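Local coordinates for protein aspartate aminotransferase (PDB 3NRA) that probably catalyses the transfer of the amino group from L-aspartate to 2-oxoglutarate, giving oxaloacetate and L-glutamate, with pyridoxal 5'-phosphate as cofactor, at residues Ile201-Ile204 / Ala205-Ala209; Arg269-Ile272 / Ala273-Glu276; Asp307-Ala310 / Arg311-Ile315; Leu347-Pro351 / Ala352-Lys356. All blocks are in the same frame, centred on the assembly; numbering follows the deposited sequence. Where two conformers were deposited one is given.

Contact 1: Ile201-Ile204 / Ala205-Ala209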
loop_
_atom_site.group_PDB
_atom_site.type_symbol
_atom_site.label_atom_id
_atom_site.label_comp_id
_atom_site.label_asym_id
_atom_site.label_seq_id
_atom_site.Cartn_x
_atom_site.Cartn_y
_atom_site.Cartn_z
ATOM N N ILE B 201 25.965 16.766 4.274
ATOM C CA ILE B 201 24.678 16.810 4.950
ATOM C C ILE B 201 24.452 18.195 5.570
ATOM O O ILE B 201 23.323 18.698 5.580
ATOM C CB ILE B 201 24.594 15.688 6.017
ATOM C CG1 ILE B 201 24.539 14.307 5.310
ATOM C CG2 ILE B 201 23.415 15.900 6.989
ATOM C CD1 ILE B 201 23.243 14.012 4.522
ATOM N N GLY B 202 25.527 18.818 6.037
ATOM C CA GLY B 202 25.467 20.173 6.577
ATOM C C GLY B 202 25.066 21.192 5.526
ATOM O O GLY B 202 24.217 22.048 5.770
ATOM N N GLN B 203 25.631 21.043 4.339
ATOM C CA GLN B 203 25.328 21.951 3.241
ATOM C C GLN B 203 23.943 21.696 2.680
ATOM O O GLN B 203 23.263 22.633 2.306
ATOM C CB GLN B 203 26.399 21.877 2.128
ATOM C CG GLN B 203 26.241 22.966 0.973
ATOM C CD GLN B 203 26.477 24.412 1.444
ATOM O OE1 GLN B 203 26.640 24.678 2.637
ATOM N NE2 GLN B 203 26.507 25.343 0.492
ATOM N N ILE B 204 23.516 20.429 2.653
ATOM C CA ILE B 204 22.151 20.111 2.232
ATOM C C ILE B 204 21.177 20.749 3.202
ATOM O O ILE B 204 20.212 21.362 2.789
ATOM C CB ILE B 204 21.877 18.574 2.158
ATOM C CG1 ILE B 204 22.505 17.965 0.879
ATOM C CG2 ILE B 204 20.356 18.293 2.175
ATOM C CD1 ILE B 204 22.609 16.450 0.905
ATOM N N ALA B 205 21.443 20.609 4.498
ATOM C CA ALA B 205 20.609 21.220 5.504
ATOM C C ALA B 205 20.558 22.743 5.347
ATOM O O ALA B 205 19.478 23.333 5.419
ATOM C CB ALA B 205 21.105 20.842 6.928
ATOM N N ALA B 206 21.722 23.370 5.159
ATOM C CA ALA B 206 21.812 24.838 5.034
ATOM C C ALA B 206 21.110 25.340 3.773
ATOM O O ALA B 206 20.395 26.348 3.810
ATOM C CB ALA B 206 23.310 25.311 5.063
ATOM N N LEU B 207 21.285 24.631 2.663
ATOM C CA LEU B 207 20.644 25.052 1.397
ATOM C C LEU B 207 19.119 24.941 1.495
ATOM O O LEU B 207 18.404 25.873 1.133
ATOM C CB LEU B 207 21.165 24.248 0.210
ATOM C CG LEU B 207 22.596 24.564 -0.249
ATOM C CD1 LEU B 207 23.067 23.481 -1.218
ATOM C CD2 LEU B 207 22.720 25.975 -0.865
ATOM N N ALA B 208 18.635 23.839 2.069
ATOM C CA ALA B 208 17.188 23.645 2.259
ATOM C C ALA B 208 16.567 24.739 3.135
ATOM O O ALA B 208 15.492 25.277 2.802
ATOM C CB ALA B 208 16.886 22.255 2.836
ATOM N N ALA B 209 17.240 25.073 4.236
ATOM C CA ALA B 209 16.737 26.091 5.158
ATOM C C ALA B 209 16.747 27.425 4.485
ATOM O O ALA B 209 15.838 28.191 4.640
ATOM C CB ALA B 209 17.565 26.136 6.436
#
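Residues 201-204 and 205-209 are successive turns of helix 198-211, the crossover helix of a beta-alpha-beta unit between strands 182-186 and 214-218. Gln203, in the conformer described, and Leu207, four residues apart, make the side-chain contact. The first torsion of Gln203 sets CG anti to the backbone N (chi1 -173°), which brings CG to 3.9 Å from Leu207 CD1. The bend at chi2 then places the amide end by the leucine branch, with Gln203 NE2 at 4.1 Å from both Leu207 CG and Leu207 CD2. This amide contact is tentative, as it rests on one of two conformers. The two side chains cross obliquely, and the touch is loose. Gln203 OE1 comes no nearer to Ala206 CB than 4.2 Å.

The backbone does the rest. Four i to i+4 hydrogen bonds join the turns: Ala205 N to Ile201 O, Ala206 N to Gly202 O, Leu207 N to Gln203 O at 2.8 Å, and Ala208 N to Ile204 O at 3.0 Å. Leu207 CG also rests on Gln203 O, at 3.3 Å. Ala205 CB sits 3.4 Å from Ile201 O.

Ile204 and Leu207 turn to helix 169-177, where they meet Leu172 and Phe176. Ile201 and Ile204 reach Phe185 and Phe183 of strand 182-186. Ala205 packs on Leu234 and Glu237. One apolar side against a sheet and a neighbouring helix is typical of the crossover helix in a beta-alpha-beta unit.

Contact 2: Arg269-Ile272 / Ala273-Glu276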
loop_
_atom_site.group_PDB
_atom_site.type_symbol
_atom_site.label_atom_id
_atom_site.label_comp_id
_atom_site.label_asym_id
_atom_site.label_seq_id
_atom_site.Cartn_x
_atom_site.Cartn_y
_atom_site.Cartn_z
ATOM N N ARG B 269 5.216 17.661 11.187
ATOM C CA ARG B 269 3.867 17.343 11.560
ATOM C C ARG B 269 2.847 17.657 10.439
ATOM O O ARG B 269 1.942 16.857 10.217
ATOM C CB ARG B 269 3.497 17.991 12.892
ATOM C CG ARG B 269 4.195 17.297 14.071
ATOM C CD ARG B 269 3.915 17.969 15.366
ATOM N NE ARG B 269 4.792 19.096 15.566
ATOM C CZ ARG B 269 6.009 19.006 16.083
ATOM N NH1 ARG B 269 6.497 17.820 16.445
ATOM N NH2 ARG B 269 6.740 20.097 16.224
ATOM N N ALA B 270 3.011 18.786 9.737
ATOM C CA ALA B 270 2.122 19.128 8.645
ATOM C C ALA B 270 2.195 18.059 7.537
ATOM O O ALA B 270 1.179 17.620 7.038
ATOM C CB ALA B 270 2.460 20.540 8.073
ATOM N N ILE B 271 3.393 17.610 7.197
ATOM C CA ILE B 271 3.533 16.670 6.104
ATOM C C ILE B 271 3.062 15.259 6.521
ATOM O O ILE B 271 2.370 14.589 5.767
ATOM C CB ILE B 271 4.978 16.616 5.559
ATOM C CG1 ILE B 271 5.387 17.999 4.981
ATOM C CG2 ILE B 271 5.078 15.525 4.499
ATOM C CD1 ILE B 271 6.891 18.124 4.637
ATOM N N ILE B 272 3.438 14.843 7.723
ATOM C CA ILE B 272 2.999 13.568 8.281
ATOM C C ILE B 272 1.458 13.520 8.389
ATOM O O ILE B 272 0.860 12.532 8.033
ATOM C CB ILE B 272 3.650 13.309 9.663
ATOM C CG1 ILE B 272 5.160 13.029 9.498
ATOM C CG2 ILE B 272 2.943 12.160 10.401
ATOM C CD1 ILE B 272 5.487 11.641 9.235
ATOM N N ALA B 273 0.832 14.615 8.826
ATOM C CA ALA B 273 -0.650 14.669 8.880
ATOM C C ALA B 273 -1.289 14.465 7.470
ATOM O O ALA B 273 -2.259 13.735 7.322
ATOM C CB ALA B 273 -1.151 16.017 9.533
ATOM N N ARG B 274 -0.707 15.104 6.449
ATOM C CA ARG B 274 -1.134 14.876 5.066
ATOM C C ARG B 274 -0.958 13.410 4.631
ATOM O O ARG B 274 -1.878 12.825 4.069
ATOM C CB ARG B 274 -0.400 15.808 4.118
ATOM C CG ARG B 274 -0.792 17.285 4.309
ATOM C CD ARG B 274 -0.495 18.106 3.092
ATOM N NE ARG B 274 0.927 18.355 2.884
ATOM C CZ ARG B 274 1.553 19.540 3.035
ATOM N NH1 ARG B 274 0.912 20.637 3.454
ATOM N NH2 ARG B 274 2.851 19.629 2.759
HETATM N N MSE B 275 0.207 12.821 4.940
HETATM C CA MSE B 275 0.507 11.425 4.574
HETATM C C MSE B 275 -0.495 10.443 5.237
HETATM O O MSE B 275 -0.863 9.434 4.642
HETATM C CB MSE B 275 1.942 11.052 5.002
HETATM C CG MSE B 275 3.064 11.834 4.282
HETATM SE SE MSE B 275 4.798 11.525 5.073
HETATM C CE MSE B 275 4.880 9.648 4.711
ATOM N N GLU B 276 -0.916 10.775 6.465
ATOM C CA GLU B 276 -1.920 9.998 7.219
ATOM C C GLU B 276 -3.261 10.025 6.537
ATOM O O GLU B 276 -3.928 9.006 6.401
ATOM C CB GLU B 276 -2.087 10.586 8.627
ATOM C CG GLU B 276 -3.023 9.789 9.556
ATOM C CD GLU B 276 -4.463 10.281 9.558
ATOM O OE1 GLU B 276 -4.712 11.401 10.047
ATOM O OE2 GLU B 276 -5.344 9.527 9.114
#
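Ile271, Ile272 and Met275, a selenomethionine, form the apolar part of this contact in the first turns of helix 269-282. The selenium lies near both isoleucines: Met275 SE is 4.1 Å from Ile271 CG2 and 4.2 Å from Ile272 CD1. A bend at the third torsion (chi3 63°) turns the methyl end of Met275 off from the preceding turn. Met275 CG stays close to the backbone, 3.2 Å from Ile271 O.

Four backbone hydrogen bonds make up the polar part. Ala273 N binds Arg269 O, and Arg274 N binds Ala270 O with a longer bond of 3.2 Å. Met275 N meets Ile271 O in the carbonyl plane at 2.9 Å, and Glu276 N binds Ile272 O.

Arg274 mixes both kinds. Its CG lies 3.4 Å from Ala270 O, and that oxygen stands over one face of the guanidinium, toward the rim. NH2 passes obliquely by Ile271 CG1 at 3.7 Å. NE has a weak hydrogen bond to Ala121 O, and the side chain packs on Phe8 of the second subunit.

The other charged groups have partners beyond the helix. In the conformers described, Arg269 forms a salt bridge with Glu243, and Glu276 one with Arg78. The chemistry is therefore divided: Ile272 and Met275 face strands 105-108 and 263-267 and Ile271 lies on Thr122, while the charged ends of Arg269 and Glu276 pair with residues outside the helix.

Contact 3: Asp307-Ala310 / Arg311-Ile315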
loop_
_atom_site.group_PDB
_atom_site.type_symbol
_atom_site.label_atom_id
_atom_site.label_comp_id
_atom_site.label_asym_id
_atom_site.label_seq_id
_atom_site.Cartn_x
_atom_site.Cartn_y
_atom_site.Cartn_z
ATOM N N ASP B 307 27.186 -8.622 14.382
ATOM C CA ASP B 307 27.551 -9.785 13.562
ATOM C C ASP B 307 27.016 -9.667 12.135
ATOM O O ASP B 307 27.721 -9.993 11.180
ATOM C CB ASP B 307 27.032 -11.077 14.173
ATOM C CG ASP B 307 27.731 -11.436 15.455
ATOM O OD1 ASP B 307 28.971 -11.207 15.570
ATOM O OD2 ASP B 307 27.041 -11.958 16.360
ATOM N N ARG B 308 25.773 -9.218 11.987
ATOM C CA ARG B 308 25.197 -9.084 10.650
ATOM C C ARG B 308 26.018 -8.131 9.795
ATOM O O ARG B 308 26.280 -8.415 8.644
ATOM C CB ARG B 308 23.745 -8.621 10.711
ATOM C CG ARG B 308 23.172 -8.178 9.333
ATOM C CD ARG B 308 21.683 -8.412 9.227
ATOM N NE ARG B 308 21.352 -9.824 9.363
ATOM C CZ ARG B 308 20.146 -10.332 9.133
ATOM N NH1 ARG B 308 19.135 -9.547 8.717
ATOM N NH2 ARG B 308 19.947 -11.634 9.272
ATOM N N ILE B 309 26.382 -6.987 10.362
ATOM C CA ILE B 309 27.214 -5.988 9.662
ATOM C C ILE B 309 28.562 -6.596 9.313
ATOM O O ILE B 309 29.046 -6.409 8.209
ATOM C CB ILE B 309 27.441 -4.710 10.552
ATOM C CG1 ILE B 309 26.151 -3.903 10.689
ATOM C CG2 ILE B 309 28.562 -3.852 10.012
ATOM C CD1 ILE B 309 26.159 -2.928 11.900
ATOM N N ALA B 310 29.148 -7.364 10.243
ATOM C CA ALA B 310 30.410 -8.029 9.979
ATOM C C ALA B 310 30.307 -9.070 8.819
ATOM O O ALA B 310 31.226 -9.176 7.981
ATOM C CB ALA B 310 30.979 -8.707 11.306
ATOM N N ARG B 311 29.228 -9.856 8.789
ATOM C CA ARG B 311 29.081 -10.865 7.729
ATOM C C ARG B 311 28.934 -10.192 6.359
ATOM O O ARG B 311 29.541 -10.637 5.370
ATOM C CB ARG B 311 27.900 -11.773 7.993
ATOM C CG ARG B 311 28.087 -12.743 9.164
ATOM C CD ARG B 311 26.952 -13.771 9.217
ATOM N NE ARG B 311 26.828 -14.380 10.536
ATOM C CZ ARG B 311 26.206 -13.831 11.599
ATOM N NH1 ARG B 311 25.602 -12.627 11.520
ATOM N NH2 ARG B 311 26.166 -14.498 12.759
ATOM N N HIS B 312 28.171 -9.086 6.310
ATOM C CA HIS B 312 28.012 -8.334 5.077
ATOM C C HIS B 312 29.289 -7.635 4.626
ATOM O O HIS B 312 29.524 -7.488 3.447
ATOM C CB HIS B 312 26.897 -7.305 5.214
ATOM C CG HIS B 312 25.537 -7.887 5.096
ATOM N ND1 HIS B 312 24.914 -8.520 6.134
ATOM C CD2 HIS B 312 24.662 -7.905 4.063
ATOM C CE1 HIS B 312 23.712 -8.911 5.750
ATOM N NE2 HIS B 312 23.538 -8.551 4.499
ATOM N N GLN B 313 30.105 -7.212 5.588
ATOM C CA GLN B 313 31.349 -6.507 5.294
ATOM C C GLN B 313 32.371 -7.475 4.699
ATOM O O GLN B 313 33.136 -7.105 3.826
ATOM C CB GLN B 313 31.916 -5.862 6.573
ATOM C CG GLN B 313 32.900 -4.715 6.327
ATOM C CD GLN B 313 33.182 -3.869 7.575
ATOM O OE1 GLN B 313 32.271 -3.526 8.354
ATOM N NE2 GLN B 313 34.436 -3.500 7.748
ATOM N N ALA B 314 32.348 -8.723 5.146
ATOM C CA ALA B 314 33.210 -9.760 4.558
ATOM C C ALA B 314 32.823 -10.030 3.103
ATOM O O ALA B 314 33.696 -10.146 2.232
ATOM C CB ALA B 314 33.164 -11.048 5.391
ATOM N N ILE B 315 31.519 -10.058 2.827
ATOM C CA ILE B 315 31.023 -10.230 1.461
ATOM C C ILE B 315 31.370 -9.006 0.603
ATOM O O ILE B 315 31.929 -9.145 -0.497
ATOM C CB ILE B 315 29.500 -10.430 1.418
ATOM C CG1 ILE B 315 29.101 -11.742 2.110
ATOM C CG2 ILE B 315 29.017 -10.445 -0.026
ATOM C CD1 ILE B 315 27.627 -11.869 2.313
#
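Arg311 and Asp307 open the contact, one turn apart in helix 304-324. Arg311 N binds Asp307 O at 2.8 Å. The arginine chain is extended from CG to NE, and the guanidinium lies back along the preceding turn, with Arg311 NH1 3.4 Å from Asp307 CB. The charges would attract only weakly: Asp307 OD2 is 4.5 Å from Arg311 NH2, and no N-H points at it.

Next, His312 CG is anti to the carbonyl carbon (chi1 -78°), and the ring turns its ND1 edge to Arg308 O. ND1 donates to this oxygen at 2.9 Å, and the oxygen lies in the ring plane. His312 N binds the same Arg308 O at 3.1 Å, from the opposite face of the carbonyl plane. Two bonds thus grip one oxygen. The ring runs beside the arginine, its CE1 3.7 Å from Arg308 CG, with guanidinium and ring planes 58° apart. NE2 binds Ser385 OG, so both ring nitrogens hold its rotation. A leucine in place of His312 would probably leave Ser385 OG without this partner and Arg308 O with one bond fewer.

Gln313 N binds Ile309 O, and Gln313 OE1 accepts from Ala227 N. Ala314 N closes on Ala310 O.

Around the helix, Arg308 reaches Glu53 O and Thr254 O, His312 meets the ring of His52, and Ala314 and Ile315 touch His388 at the start of helix 388-404.

Contact 4: Leu347-Pro351 / Ala352-Lys356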
loop_
_atom_site.group_PDB
_atom_site.type_symbol
_atom_site.label_atom_id
_atom_site.label_comp_id
_atom_site.label_asym_id
_atom_site.label_seq_id
_atom_site.Cartn_x
_atom_site.Cartn_y
_atom_site.Cartn_z
ATOM N N LEU B 347 32.209 -2.990 -23.937
ATOM C CA LEU B 347 32.039 -4.376 -24.315
ATOM C C LEU B 347 31.632 -4.398 -25.757
ATOM O O LEU B 347 31.215 -3.372 -26.304
ATOM C CB LEU B 347 30.961 -5.029 -23.466
ATOM C CG LEU B 347 31.096 -4.983 -21.944
ATOM C CD1 LEU B 347 29.860 -5.646 -21.269
ATOM C CD2 LEU B 347 32.383 -5.644 -21.473
ATOM N N ALA B 348 31.684 -5.580 -26.365
ATOM C CA ALA B 348 31.314 -5.742 -27.779
ATOM C C ALA B 348 29.812 -5.842 -27.952
ATOM O O ALA B 348 29.349 -5.957 -29.049
ATOM C CB ALA B 348 31.974 -6.961 -28.365
ATOM N N VAL B 349 29.064 -5.829 -26.838
ATOM C CA VAL B 349 27.599 -5.783 -26.858
ATOM C C VAL B 349 27.160 -4.569 -26.041
ATOM O O VAL B 349 27.943 -4.045 -25.201
ATOM C CB VAL B 349 26.987 -7.096 -26.244
ATOM C CG1 VAL B 349 27.452 -8.310 -27.014
ATOM C CG2 VAL B 349 27.367 -7.232 -24.774
ATOM N N ALA B 350 25.922 -4.122 -26.260
ATOM C CA ALA B 350 25.377 -2.990 -25.506
ATOM C C ALA B 350 25.104 -3.414 -24.040
ATOM O O ALA B 350 24.955 -4.615 -23.748
ATOM C CB ALA B 350 24.109 -2.465 -26.169
ATOM N N PRO B 351 25.108 -2.434 -23.098
ATOM C CA PRO B 351 24.845 -2.750 -21.694
ATOM C C PRO B 351 23.584 -3.591 -21.434
ATOM O O PRO B 351 23.656 -4.573 -20.685
ATOM C CB PRO B 351 24.711 -1.375 -21.056
ATOM C CG PRO B 351 25.674 -0.494 -21.890
ATOM C CD PRO B 351 25.550 -1.022 -23.285
ATOM N N ALA B 352 22.462 -3.248 -22.081
ATOM C CA ALA B 352 21.220 -3.998 -21.876
ATOM C C ALA B 352 21.346 -5.463 -22.364
ATOM O O ALA B 352 20.787 -6.392 -21.746
ATOM C CB ALA B 352 20.046 -3.307 -22.556
ATOM N N GLU B 353 22.094 -5.655 -23.445
ATOM C CA GLU B 353 22.334 -6.974 -23.995
ATOM C C GLU B 353 23.231 -7.781 -23.041
ATOM O O GLU B 353 22.996 -8.946 -22.837
ATOM C CB GLU B 353 22.945 -6.866 -25.421
ATOM C CG GLU B 353 21.985 -6.172 -26.450
ATOM C CD GLU B 353 22.644 -5.795 -27.797
ATOM O OE1 GLU B 353 23.890 -5.556 -27.862
ATOM O OE2 GLU B 353 21.893 -5.708 -28.790
ATOM N N PHE B 354 24.211 -7.119 -22.406
ATOM C CA PHE B 354 25.101 -7.801 -21.504
ATOM C C PHE B 354 24.368 -8.316 -20.269
ATOM O O PHE B 354 24.631 -9.446 -19.815
ATOM C CB PHE B 354 26.255 -6.904 -21.082
ATOM C CG PHE B 354 27.351 -7.642 -20.360
ATOM C CD1 PHE B 354 28.112 -8.602 -21.026
ATOM C CD2 PHE B 354 27.639 -7.371 -19.044
ATOM C CE1 PHE B 354 29.129 -9.301 -20.366
ATOM C CE2 PHE B 354 28.650 -8.083 -18.371
ATOM C CZ PHE B 354 29.384 -9.051 -19.041
ATOM N N VAL B 355 23.431 -7.518 -19.745
ATOM C CA VAL B 355 22.589 -7.962 -18.601
ATOM C C VAL B 355 21.825 -9.267 -18.929
ATOM O O VAL B 355 21.797 -10.184 -18.123
ATOM C CB VAL B 355 21.583 -6.865 -18.164
ATOM C CG1 VAL B 355 20.506 -7.454 -17.229
ATOM C CG2 VAL B 355 22.318 -5.685 -17.504
ATOM N N LYS B 356 21.270 -9.357 -20.138
ATOM C CA LYS B 356 20.615 -10.587 -20.589
ATOM C C LYS B 356 21.610 -11.737 -20.684
ATOM O O LYS B 356 21.319 -12.846 -20.262
ATOM C CB LYS B 356 19.938 -10.373 -21.922
ATOM C CG LYS B 356 18.763 -9.381 -21.854
ATOM C CD LYS B 356 18.185 -9.071 -23.217
ATOM C CE LYS B 356 16.920 -8.184 -23.091
ATOM N NZ LYS B 356 16.078 -8.241 -24.334
#
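Phe354 CG is anti to the backbone N (chi1 -169°), which turns the ring back over the loop before helix 351-362. Leu347, with CG anti to its carbonyl carbon (chi1 -55°), sends CD1 to meet it. The methyl stands over one face of the ring, 3.5 Å from its centroid and 18° off the normal: a CH-pi contact. Leu347 CD1 comes as near as 3.3 Å to Phe354 CG. The two side chains cross at about a right angle. Val349 adds CG2, 3.9 Å from Phe354 CB.

Ala350 is the N-cap residue. Its N donates to Glu353 OE1 at 3.0 Å, on the anti side of the carboxylate and tilted from its plane. This is the side-chain half of a capping box. With an alanine in place of Glu353, Ala350 N would probably lose this acceptor and the loop would be less firmly held at the helix start. Phe354 N binds Ala350 O at 2.9 Å, and Val355 N binds Pro351 O, so the first helical turn closes on the loop.

Phe354 also packs on Leu401 and Val402, joining the start of helix 351-362 to helix 388-404. Ala348 pairs through its backbone with Tyr405, just beyond that helix.

In the fold
All four contacts are local and follow one another along the chain, so none nests in or crosses another. Contact 1 comes first, in the helix between strands 182-186 and 214-218 of the seven-stranded sheet. Contact 2 follows directly after strand 263-267 of the same sheet, about 22 Å from contact 1 between centres, and touches the second subunit. Contact 3 lies in helix 304-324, on the opposite side of the chain's centre from contact 2. Contact 4 closes the loop leading into helix 351-362, before strand 364-368 of the four-stranded sheet. Contacts 3 and 4 both reach helix 388-404, although their centres are about 31 Å apart.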